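PDB 5D6S: epoxyqueuosine reductase from Streptococcus thermophilus, which belongs to the epoxyqueuosine reductase (QueG) family and carries a bound cobalamin and iron/sulfur clusters. Local coordinates for residues Leu321-Asn324 and Ala325-Leu329. Sequence-based numbering, arbitrary orientation.
Sequences LQRN and AIIAL
Four consecutive i to i+4 hydrogen bonds join Leu321-Asn324 to Ala325-Leu329 as successive turns of one alpha-helix, running from Ala325 N to Leu321 O (2.8 Å), Ile326 N to Gln322 O (3.0 Å), Ile327 N to Arg323 O (3.1 Å) and Ala328 N to Asn324 O (2.8 Å). Over this backbone the main side-chain contact is i to i+4: the stem of Arg323 lies alongside Ile327, both pointing the same way, with CG 4.0 Å from Ile327 CD1. Having CG anti to the backbone N (chi1 156°) sends the arginine stem past the isoleucine. A long side chain is well suited here, its aliphatic part packing on Ile327 while, with the chain bent at chi3 (81°), NE donates to Gly246 O. In both isoleucines CG1, beside the backbone N, lies against the carbonyl oxygen four residues back, Ile326 CG1 3.4 Å from Gln322 O and Ile327 CG1 3.5 Å from Arg323 O, and probably helps to shield it. Ala325 touches Leu293 of helix 293-296, where a small methyl is consistent with close approach of the two helices. Asn324 ND2 bonds to Ile260 O and Thr242 O, while Gln322, longer, spans to Phe296 O and Leu299 O through NE2 and takes Lys318 NZ at OE1. The side chain of Asn324 lies about 11 Å from the cobalamin. Helix 318-331 thus bonds through Arg323 and Asn324 to carbonyls of residues 242-260, while Ile326 packs against Leu341 and Ile344 of helix 338-347, and both isoleucines meet Thr356 of helix 351-364.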
loop_
_atom_site.group_PDB
_atom_site.type_symbol
_atom_site.label_atom_id
_atom_site.label_comp_id
_atom_site.label_asym_id
_atom_site.label_seq_id
_atom_site.Cartn_x
_atom_site.Cartn_y
_atom_site.Cartn_z
ATOM N N LEU A 321 -0.334 12.171 -3.856
ATOM C CA LEU A 321 0.579 11.731 -4.902
ATOM C C LEU A 321 1.381 12.868 -5.495
ATOM O O LEU A 321 2.570 12.714 -5.709
ATOM C CB LEU A 321 -0.188 10.987 -5.998
ATOM C CG LEU A 321 -1.006 9.800 -5.463
ATOM C CD1 LEU A 321 -1.679 9.075 -6.606
ATOM C CD2 LEU A 321 -0.108 8.836 -4.701
ATOM N N GLN A 322 0.757 14.023 -5.742
ATOM C CA GLN A 322 1.501 15.150 -6.294
ATOM C C GLN A 322 2.523 15.679 -5.286
ATOM O O GLN A 322 3.633 16.044 -5.666
ATOM C CB GLN A 322 0.553 16.233 -6.790
ATOM C CG GLN A 322 -0.223 15.759 -8.019
ATOM C CD GLN A 322 -1.219 16.767 -8.564
ATOM O OE1 GLN A 322 -1.739 17.612 -7.828
ATOM N NE2 GLN A 322 -1.508 16.667 -9.863
ATOM N N ARG A 323 2.158 15.704 -4.001
ATOM C CA ARG A 323 3.136 16.013 -2.973
ATOM C C ARG A 323 4.354 15.082 -3.133
ATOM O O ARG A 323 5.489 15.522 -3.124
ATOM C CB ARG A 323 2.537 15.864 -1.538
ATOM C CG ARG A 323 3.617 15.605 -0.492
ATOM C CD ARG A 323 3.252 15.785 0.960
ATOM N NE ARG A 323 2.539 14.736 1.731
ATOM C CZ ARG A 323 2.257 13.488 1.382
ATOM N NH1 ARG A 323 2.604 12.948 0.225
ATOM N NH2 ARG A 323 1.587 12.745 2.233
ATOM N N ASN A 324 4.083 13.777 -3.211
ATOM C CA ASN A 324 5.131 12.777 -3.295
ATOM C C ASN A 324 5.976 12.951 -4.553
ATOM O O ASN A 324 7.187 12.760 -4.532
ATOM C CB ASN A 324 4.539 11.362 -3.290
ATOM C CG ASN A 324 3.803 11.052 -2.009
ATOM O OD1 ASN A 324 4.004 11.715 -0.997
ATOM N ND2 ASN A 324 2.959 10.038 -2.036
ATOM N N ALA A 325 5.328 13.346 -5.633
ATOM C CA ALA A 325 6.010 13.544 -6.886
ATOM C C ALA A 325 6.970 14.699 -6.777
ATOM O O ALA A 325 8.077 14.648 -7.329
ATOM C CB ALA A 325 4.995 13.773 -8.013
ATOM N N ILE A 326 6.559 15.759 -6.077
ATOM C CA ILE A 326 7.470 16.892 -5.817
ATOM C C ILE A 326 8.667 16.386 -5.040
ATOM O O ILE A 326 9.816 16.736 -5.327
ATOM C CB ILE A 326 6.779 18.016 -5.060
ATOM C CG1 ILE A 326 5.785 18.707 -5.989
ATOM C CG2 ILE A 326 7.800 19.023 -4.564
ATOM C CD1 ILE A 326 4.740 19.485 -5.242
ATOM N N ILE A 327 8.406 15.502 -4.094
ATOM C CA ILE A 327 9.487 14.941 -3.327
ATOM C C ILE A 327 10.423 14.115 -4.211
ATOM O O ILE A 327 11.650 14.166 -4.043
ATOM C CB ILE A 327 8.962 14.139 -2.150
ATOM C CG1 ILE A 327 8.303 15.104 -1.150
ATOM C CG2 ILE A 327 10.097 13.390 -1.473
ATOM C CD1 ILE A 327 7.415 14.444 -0.107
ATOM N N ALA A 328 9.855 13.331 -5.113
ATOM C CA ALA A 328 10.661 12.506 -6.009
ATOM C C ALA A 328 11.550 13.402 -6.844
ATOM O O ALA A 328 12.768 13.200 -6.911
ATOM C CB ALA A 328 9.761 11.679 -6.921
ATOM N N LEU A 329 10.943 14.415 -7.463
ATOM C CA LEU A 329 11.714 15.390 -8.235
ATOM C C LEU A 329 12.857 16.018 -7.425
ATOM O O LEU A 329 13.943 16.238 -7.959
ATOM C CB LEU A 329 10.810 16.484 -8.767
ATOM C CG LEU A 329 9.919 15.979 -9.869
ATOM C CD1 LEU A 329 8.880 17.047 -10.193
ATOM C CD2 LEU A 329 10.716 15.616 -11.103
#